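Local coordinates for protein endoglucanase (PDB 1DYS) that hydrolyses internal beta-1,4-glucosidic linkages of cellulose as a glycoside hydrolase family 6 endoglucanase, aiding the recycling of plant biomass, at residues L59-K73 with P119-F132. Residues are numbered along the deposited sequence; the frame is centred on the assembly and turned at random. Where two conformers were deposited one is given.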
ATOM      1  N   LEU A  59      -3.126   2.711  13.876  1.00 13.01           N
ATOM      2  CA  LEU A  59      -3.826   2.818  15.181  1.00 11.72           C
ATOM      3  C   LEU A  59      -3.531   4.146  15.856  1.00 14.70           C
ATOM      4  O   LEU A  59      -4.402   4.633  16.597  1.00 16.53           O
ATOM      5  CB  LEU A  59      -3.336   1.692  16.122  1.00 14.46           C
ATOM      6  CG  LEU A  59      -3.859   0.291  15.734  1.00 18.29           C
ATOM      7  CD1 LEU A  59      -2.987  -0.759  16.422  1.00 18.73           C
ATOM      8  CD2 LEU A  59      -5.308   0.166  16.188  1.00 17.83           C
ATOM      9  N   ARG A  60      -2.393   4.784  15.600  1.00 15.56           N
ATOM     10  CA  ARG A  60      -2.023   6.091  16.133  1.00 16.80           C
ATOM     11  C   ARG A  60      -3.005   7.159  15.707  1.00 15.95           C
ATOM     12  O   ARG A  60      -3.219   8.106  16.454  1.00 17.25           O
ATOM     13  CB  ARG A  60      -0.599   6.506  15.733  1.00 20.89           C
ATOM     14  CG  ARG A  60      -0.413   6.868  14.267  1.00 24.06           C
ATOM     15  CD  ARG A  60       1.063   6.900  13.839  1.00 31.87           C
ATOM     16  NE  ARG A  60       1.733   5.661  14.136  1.00 33.83           N
ATOM     17  CZ  ARG A  60       2.922   5.214  14.483  1.00 35.90           C
ATOM     18  NH1 ARG A  60       3.987   5.988  14.679  1.00 29.08           N
ATOM     19  NH2 ARG A  60       3.038   3.893  14.663  1.00 33.10           N
ATOM     20  N   ASP A  61      -3.674   7.009  14.530  1.00 19.09           N
ATOM     21  CA  ASP A  61      -4.689   7.970  14.127  1.00 15.63           C
ATOM     22  C   ASP A  61      -5.901   7.941  15.057  1.00 15.44           C
ATOM     23  O   ASP A  61      -6.633   8.932  15.096  1.00 18.75           O
ATOM     24  CB  ASP A  61      -5.119   7.797  12.668  1.00 14.39           C
ATOM     25  CG  ASP A  61      -4.191   8.558  11.733  1.00 18.12           C
ATOM     26  OD1 ASP A  61      -3.322   9.311  12.217  1.00 23.64           O
ATOM     27  OD2 ASP A  61      -4.300   8.417  10.482  1.00 18.24           O
ATOM     28  N   ILE A  62      -6.132   6.839  15.823  1.00 13.50           N
ATOM     29  CA  ILE A  62      -7.243   6.895  16.775  1.00 16.23           C
ATOM     30  C   ILE A  62      -6.927   7.906  17.881  1.00 20.75           C
ATOM     31  O   ILE A  62      -7.786   8.698  18.316  1.00 16.45           O
ATOM     32  CB  ILE A  62      -7.505   5.503  17.382  1.00 18.28           C
ATOM     33  CG1 ILE A  62      -7.912   4.519  16.287  1.00 18.12           C
ATOM     34  CG2 ILE A  62      -8.645   5.537  18.394  1.00 16.41           C
ATOM     35  CD1 ILE A  62      -8.063   3.100  16.827  1.00 19.28           C
ATOM     36  N   ASP A  63      -5.672   7.923  18.338  1.00 17.23           N
ATOM     37  CA  ASP A  63      -5.256   8.911  19.341  1.00 19.20           C
ATOM     38  C   ASP A  63      -5.439  10.322  18.782  1.00 19.34           C
ATOM     39  O   ASP A  63      -5.935  11.219  19.489  1.00 22.74           O
ATOM     40  CB  ASP A  63      -3.830   8.641  19.831  1.00 21.12           C
ATOM     41  CG  ASP A  63      -3.694   7.246  20.415  1.00 21.39           C
ATOM     42  OD1 ASP A  63      -4.529   6.791  21.222  1.00 25.66           O
ATOM     43  OD2 ASP A  63      -2.734   6.509  20.088  1.00 30.68           O
ATOM     44  N   VAL A  64      -5.059  10.505  17.510  1.00 17.14           N
ATOM     45  CA  VAL A  64      -5.252  11.789  16.855  1.00 15.53           C
ATOM     46  C   VAL A  64      -6.735  12.187  16.868  1.00 14.91           C
ATOM     47  O   VAL A  64      -7.074  13.326  17.236  1.00 16.37           O
ATOM     48  CB  VAL A  64      -4.733  11.827  15.406  1.00 17.08           C
ATOM     49  CG1 VAL A  64      -4.996  13.210  14.804  1.00 18.67           C
ATOM     50  CG2 VAL A  64      -3.249  11.508  15.374  1.00 20.31           C
ATOM     51  N   ALA A  65      -7.614  11.266  16.454  1.00 15.69           N
ATOM     52  CA  ALA A  65      -9.049  11.568  16.414  1.00 15.10           C
ATOM     53  C   ALA A  65      -9.591  11.922  17.802  1.00 17.42           C
ATOM     54  O   ALA A  65     -10.383  12.855  18.008  1.00 15.84           O
ATOM     55  CB  ALA A  65      -9.845  10.413  15.779  1.00 17.84           C
ATOM     56  N   ILE A  66      -9.170  11.153  18.803  1.00 14.55           N
ATOM     57  CA  ILE A  66      -9.630  11.399  20.183  1.00 23.15           C
ATOM     58  C   ILE A  66      -9.143  12.752  20.669  1.00 18.04           C
ATOM     59  O   ILE A  66      -9.894  13.445  21.361  1.00 20.04           O
ATOM     60  CB  ILE A  66      -9.125  10.266  21.089  1.00 19.03           C
ATOM     61  CG1 ILE A  66      -9.941   9.008  20.848  1.00 19.68           C
ATOM     62  CG2 ILE A  66      -9.193  10.619  22.588  1.00 18.72           C
ATOM     63  CD1 ILE A  66      -9.315   7.757  21.414  1.00 18.42           C
ATOM     64  N   GLN A  67      -7.921  13.150  20.386  1.00 18.61           N
ATOM     65  CA  GLN A  67      -7.390  14.461  20.757  1.00 16.62           C
ATOM     66  C   GLN A  67      -8.268  15.543  20.171  1.00 21.78           C
ATOM     67  O   GLN A  67      -8.764  16.490  20.790  1.00 19.15           O
ATOM     68  CB  GLN A  67      -5.931  14.633  20.310  1.00 21.47           C
ATOM     69  CG  GLN A  67      -5.524  16.109  20.381  1.00 35.22           C
ATOM     70  CD  GLN A  67      -4.037  16.341  20.209  1.00 37.11           C
ATOM     71  OE1 GLN A  67      -3.212  15.492  20.538  1.00 33.68           O
ATOM     72  NE2 GLN A  67      -3.669  17.508  19.698  1.00 41.81           N
ATOM     73  N   ASN A  68      -8.533  15.409  18.851  1.00 18.06           N
ATOM     74  CA  ASN A  68      -9.401  16.335  18.156  1.00 18.35           C
ATOM     75  C   ASN A  68     -10.811  16.364  18.727  1.00 19.58           C
ATOM     76  O   ASN A  68     -11.403  17.433  18.823  1.00 23.36           O
ATOM     77  CB  ASN A  68      -9.433  15.996  16.656  1.00 14.91           C
ATOM     78  CG  ASN A  68      -8.102  16.193  15.973  1.00 22.58           C
ATOM     79  OD1 ASN A  68      -7.251  16.955  16.438  1.00 24.04           O
ATOM     80  ND2 ASN A  68      -7.921  15.563  14.807  1.00 18.67           N
ATOM     81  N   ALA A  69     -11.375  15.215  19.102  1.00 19.23           N
ATOM     82  CA  ALA A  69     -12.705  15.132  19.662  1.00 15.96           C
ATOM     83  C   ALA A  69     -12.726  15.902  21.006  1.00 22.11           C
ATOM     84  O   ALA A  69     -13.614  16.710  21.206  1.00 21.63           O
ATOM     85  CB  ALA A  69     -13.227  13.724  19.881  1.00 18.59           C
ATOM     86  N   ARG A  70     -11.707  15.691  21.832  1.00 22.18           N
ATOM     87  CA  ARG A  70     -11.649  16.378  23.123  1.00 22.08           C
ATOM     88  C   ARG A  70     -11.432  17.877  22.979  1.00 27.11           C
ATOM     89  O   ARG A  70     -11.975  18.647  23.786  1.00 30.23           O
ATOM     90  CB  ARG A  70     -10.554  15.762  23.995  1.00 19.06           C
ATOM     91  CG  ARG A  70     -10.849  14.313  24.351  1.00 22.53           C
ATOM     92  CD  ARG A  70      -9.787  13.689  25.258  1.00 23.54           C
ATOM     93  NE  ARG A  70     -10.369  12.459  25.827  1.00 21.57           N
ATOM     94  CZ  ARG A  70      -9.655  11.375  26.079  1.00 16.33           C
ATOM     95  NH1 ARG A  70      -8.348  11.399  25.880  1.00 23.70           N
ATOM     96  NH2 ARG A  70     -10.301  10.302  26.564  1.00 20.71           N
ATOM     97  N   ALA A  71     -10.729  18.341  21.950  1.00 24.69           N
ATOM     98  CA  ALA A  71     -10.546  19.763  21.702  1.00 27.59           C
ATOM     99  C   ALA A  71     -11.838  20.410  21.207  1.00 33.23           C
ATOM    100  O   ALA A  71     -12.163  21.567  21.514  1.00 34.34           O
ATOM    101  CB  ALA A  71      -9.440  20.003  20.675  1.00 32.45           C
ATOM    102  N   ALA A  72     -12.613  19.667  20.427  1.00 25.47           N
ATOM    103  CA  ALA A  72     -13.871  20.149  19.882  1.00 25.49           C
ATOM    104  C   ALA A  72     -14.862  20.350  21.024  1.00 30.33           C
ATOM    105  O   ALA A  72     -15.530  21.359  21.177  1.00 28.16           O
ATOM    106  CB  ALA A  72     -14.428  19.188  18.838  1.00 21.10           C
ATOM    107  N   LYS A  73     -14.871  19.358  21.906  1.00 30.08           N
ATOM    108  CA  LYS A  73     -15.808  19.372  23.039  1.00 34.22           C
ATOM    109  C   LYS A  73     -15.417  20.462  24.021  1.00 32.67           C
ATOM    110  O   LYS A  73     -16.289  21.049  24.666  1.00 28.18           O
ATOM    111  CB  LYS A  73     -15.867  17.939  23.508  1.00 41.50           C
ATOM    112  CG  LYS A  73     -15.473  17.667  24.929  1.00 48.31           C
ATOM    113  CD  LYS A  73     -16.694  17.620  25.830  1.00 50.90           C
ATOM    114  CE  LYS A  73     -17.654  16.492  25.491  1.00 59.96           C
ATOM    115  NZ  LYS A  73     -16.971  15.291  24.932  1.00 60.78           N
ATOM    116  N   PRO A 119      -5.904  -3.458  20.663  1.00 13.44           N
ATOM    117  CA  PRO A 119      -5.416  -2.104  20.846  1.00 12.82           C
ATOM    118  C   PRO A 119      -6.481  -1.099  20.427  1.00 19.27           C
ATOM    119  O   PRO A 119      -6.614  -0.047  21.066  1.00 15.57           O
ATOM    120  CB  PRO A 119      -4.070  -1.917  20.154  1.00 19.42           C
ATOM    121  CG  PRO A 119      -3.835  -3.267  19.558  1.00 25.27           C
ATOM    122  CD  PRO A 119      -4.956  -4.233  19.845  1.00 18.21           C
ATOM    123  N   PHE A 120      -7.225  -1.418  19.377  1.00 16.00           N
ATOM    124  CA  PHE A 120      -8.315  -0.562  18.937  1.00 17.20           C
ATOM    125  C   PHE A 120      -9.337  -0.420  20.075  1.00 15.58           C
ATOM    126  O   PHE A 120      -9.673   0.711  20.458  1.00 16.71           O
ATOM    127  CB  PHE A 120      -8.990  -1.164  17.704  1.00 14.76           C
ATOM    128  CG  PHE A 120      -9.785  -0.236  16.827  1.00 14.80           C
ATOM    129  CD1 PHE A 120     -10.901   0.456  17.284  1.00 13.11           C
ATOM    130  CD2 PHE A 120      -9.377  -0.142  15.499  1.00 16.69           C
ATOM    131  CE1 PHE A 120     -11.602   1.233  16.386  1.00 15.61           C
ATOM    132  CE2 PHE A 120     -10.077   0.629  14.588  1.00 14.01           C
ATOM    133  CZ  PHE A 120     -11.179   1.329  15.067  1.00 15.53           C
ATOM    134  N   ALA A 121      -9.701  -1.572  20.635  1.00 14.93           N
ATOM    135  CA  ALA A 121     -10.711  -1.549  21.705  1.00 15.88           C
ATOM    136  C   ALA A 121     -10.211  -0.850  22.953  1.00 17.20           C
ATOM    137  O   ALA A 121     -11.007  -0.154  23.596  1.00 18.44           O
ATOM    138  CB  ALA A 121     -11.163  -2.957  21.998  1.00 16.02           C
ATOM    139  N   GLN A 122      -8.944  -1.031  23.277  1.00 19.30           N
ATOM    140  CA  GLN A 122      -8.369  -0.401  24.469  1.00 15.89           C
ATOM    141  C   GLN A 122      -8.497   1.110  24.372  1.00 19.44           C
ATOM    142  O   GLN A 122      -8.906   1.775  25.336  1.00 17.37           O
ATOM    143  CB  GLN A 122      -6.884  -0.784  24.600  1.00 17.87           C
ATOM    144  CG  GLN A 122      -6.159  -0.085  25.754  1.00 28.60           C
ATOM    145  CD  GLN A 122      -4.681  -0.446  25.750  1.00 38.44           C
ATOM    146  OE1 GLN A 122      -4.202  -1.317  25.018  1.00 38.79           O
ATOM    147  NE2 GLN A 122      -3.905   0.228  26.593  1.00 33.90           N
ATOM    148  N   LYS A 123      -8.106   1.664  23.211  1.00 17.09           N
ATOM    149  CA  LYS A 123      -8.165   3.108  23.034  1.00 16.59           C
ATOM    150  C   LYS A 123      -9.579   3.663  23.093  1.00 14.92           C
ATOM    151  O   LYS A 123      -9.822   4.693  23.722  1.00 16.41           O
ATOM    152  CB  LYS A 123      -7.622   3.406  21.607  1.00 16.25           C
ATOM    153  CG  LYS A 123      -6.089   3.300  21.619  1.00 17.30           C
ATOM    154  CD  LYS A 123      -5.623   3.608  20.186  1.00 20.49           C
ATOM    155  CE  LYS A 123      -4.145   3.230  20.013  1.00 18.08           C
ATOM    156  NZ  LYS A 123      -3.261   4.040  20.872  1.00 22.16           N
ATOM    157  N   LEU A 124     -10.552   2.952  22.512  1.00 15.41           N
ATOM    158  CA  LEU A 124     -11.926   3.475  22.573  1.00 13.86           C
ATOM    159  C   LEU A 124     -12.536   3.290  23.962  1.00 17.17           C
ATOM    160  O   LEU A 124     -13.246   4.202  24.390  1.00 19.88           O
ATOM    161  CB  LEU A 124     -12.806   2.808  21.513  1.00 15.51           C
ATOM    162  CG  LEU A 124     -12.832   3.486  20.136  1.00 15.13           C
ATOM    163  CD1 LEU A 124     -11.446   3.529  19.502  1.00 17.75           C
ATOM    164  CD2 LEU A 124     -13.735   2.663  19.227  1.00 15.78           C
ATOM    165  N   LYS A 125     -12.274   2.172  24.633  1.00 15.59           N
ATOM    166  CA  LYS A 125     -12.885   1.974  25.966  1.00 16.00           C
ATOM    167  C   LYS A 125     -12.253   2.929  26.958  1.00 21.55           C
ATOM    168  O   LYS A 125     -12.934   3.332  27.914  1.00 21.82           O
ATOM    169  CB  LYS A 125     -12.761   0.509  26.410  1.00 18.83           C
ATOM    170  CG  LYS A 125     -13.702  -0.418  25.642  1.00 20.04           C
ATOM    171  CD  LYS A 125     -13.536  -1.887  26.044  1.00 18.92           C
ATOM    172  CE  LYS A 125     -14.596  -2.700  25.316  1.00 21.03           C
ATOM    173  NZ  LYS A 125     -14.464  -4.149  25.539  1.00 22.21           N
ATOM    174  N   ALA A 126     -11.006   3.349  26.759  1.00 17.28           N
ATOM    175  CA  ALA A 126     -10.401   4.335  27.682  1.00 13.39           C
ATOM    176  C   ALA A 126     -11.037   5.693  27.484  1.00 19.73           C
ATOM    177  O   ALA A 126     -11.224   6.458  28.441  1.00 22.21           O
ATOM    178  CB  ALA A 126      -8.898   4.391  27.459  1.00 21.36           C
ATOM    179  N   ALA A 127     -11.442   6.010  26.249  1.00 20.52           N
ATOM    180  CA  ALA A 127     -12.021   7.330  25.983  1.00 21.72           C
ATOM    181  C   ALA A 127     -13.526   7.294  26.115  1.00 19.05           C
ATOM    182  O   ALA A 127     -14.305   7.563  25.187  1.00 17.22           O
ATOM    183  CB  ALA A 127     -11.587   7.794  24.581  1.00 15.16           C
ATOM    184  N   SER A 128     -14.018   6.989  27.315  1.00 18.37           N
ATOM    185  CA  SER A 128     -15.427   6.860  27.651  1.00 22.55           C
ATOM    186  C   SER A 128     -16.251   8.144  27.535  1.00 20.88           C
ATOM    187  O   SER A 128     -17.487   8.086  27.492  1.00 19.69           O
ATOM    188  CB  SER A 128     -15.562   6.309  29.079  1.00 18.62           C
ATOM    189  OG  SER A 128     -14.918   7.089  30.049  0.70 16.43           O
ATOM    190  N   ASP A 129     -15.583   9.271  27.469  1.00 19.68           N
ATOM    191  CA  ASP A 129     -16.067  10.608  27.315  1.00 20.35           C
ATOM    192  C   ASP A 129     -16.326  10.960  25.845  1.00 24.26           C
ATOM    193  O   ASP A 129     -16.890  12.002  25.524  1.00 24.84           O
ATOM    194  CB  ASP A 129     -15.036  11.613  27.848  1.00 18.77           C
ATOM    195  CG  ASP A 129     -13.670  11.579  27.215  1.00 24.11           C
ATOM    196  OD1 ASP A 129     -13.101  10.476  27.011  1.00 22.58           O
ATOM    197  OD2 ASP A 129     -13.036  12.612  26.911  1.00 23.69           O
ATOM    198  N   VAL A 130     -15.830  10.106  24.948  1.00 19.32           N
ATOM    199  CA  VAL A 130     -16.027  10.384  23.519  1.00 19.81           C
ATOM    200  C   VAL A 130     -17.014   9.436  22.866  1.00 16.92           C
ATOM    201  O   VAL A 130     -16.996   8.229  23.103  1.00 17.20           O
ATOM    202  CB  VAL A 130     -14.636  10.260  22.853  1.00 14.96           C
ATOM    203  CG1 VAL A 130     -14.695  10.473  21.345  1.00 22.58           C
ATOM    204  CG2 VAL A 130     -13.674  11.273  23.482  1.00 16.89           C
ATOM    205  N   GLN A 131     -17.865   9.991  21.970  1.00 16.00           N
ATOM    206  CA  GLN A 131     -18.767   9.079  21.263  1.00 17.10           C
ATOM    207  C   GLN A 131     -18.130   8.601  19.950  1.00 15.89           C
ATOM    208  O   GLN A 131     -17.603   9.480  19.254  1.00 18.07           O
ATOM    209  CB  GLN A 131     -20.113   9.789  20.939  1.00 15.42           C
ATOM    210  CG  GLN A 131     -20.828  10.110  22.270  1.00 19.47           C
ATOM    211  CD  GLN A 131     -21.484   8.904  22.904  1.00 18.68           C
ATOM    212  OE1 GLN A 131     -22.086   8.053  22.242  1.00 21.52           O
ATOM    213  NE2 GLN A 131     -21.342   8.788  24.229  1.00 23.09           N
ATOM    214  N   PHE A 132     -18.253   7.319  19.630  1.00 14.56           N
ATOM    215  CA  PHE A 132     -17.653   6.806  18.411  1.00 15.44           C
ATOM    216  C   PHE A 132     -18.661   6.085  17.531  1.00 19.18           C
ATOM    217  O   PHE A 132     -19.510   5.324  18.002  1.00 16.83           O
ATOM    218  CB  PHE A 132     -16.568   5.752  18.755  1.00 13.70           C
ATOM    219  CG  PHE A 132     -15.375   6.265  19.508  1.00 12.58           C
ATOM    220  CD1 PHE A 132     -14.276   6.853  18.899  1.00 14.61           C
ATOM    221  CD2 PHE A 132     -15.392   6.243  20.903  1.00 14.89           C
ATOM    222  CE1 PHE A 132     -13.227   7.326  19.632  1.00 16.67           C
ATOM    223  CE2 PHE A 132     -14.346   6.761  21.641  1.00 14.44           C
ATOM    224  CZ  PHE A 132     -13.223   7.283  21.018  1.00 24.08           C
TER
HETATM  225  O   HOH W   1     -19.191  12.917  24.248  1.00 29.79           O
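Ile62, Ile66 and Ala69 pack one outer helix of the family 6 barrel against the end of its near-parallel neighbour, helix 108-126, and the turn leading into strand 132-136. The axes of the segments 60-73 and 119-126 run 13° apart, with a closest approach of 10.2 Å. Both helices lie on the parallel sheet: Ala65 and Ala69 touch Val81, and Leu124 touches Leu83, both on strand 79-85.

Ile62 CD1 sits over the centre of the Phe120 ring in a CH-pi contact, 3.6 Å from the centroid. Its other branch, CG2, meets Leu124 CD1 at 3.6 Å. Leu59 CD1 rests on Pro119, and CD2 on Phe120. Farther on, Ile66 CG1 reaches the edge of the Phe132 ring, with Leu124 CG over the centre of one face and Val130 CG1 near the rim of the other. Ala69 CB meets Val130 CG1 at 3.9 Å.

Two salt bridges close the outer, solvent-facing side of this apolar seam. Lys123 runs extended past Ile62, then bends at chi4 (-64°) to bring NZ 2.6 Å from Asp63 OD2. Arg70 grips Asp129 side-on: NE bonds OD2, and NH2 bonds OD1 at 2.8 Å, nearly straight at 178°. The guanidinium and carboxylate planes are nearly coplanar, and Ile66 CG2 lies against one guanidinium face. A water joins Lys73 NZ, weakly, to Asp129 O.

The paired bonds should hold both flat groups in a fixed rotation, tying the type I turn 127-130 to helix 60-73 at the exposed margin of a hydrophobic interface.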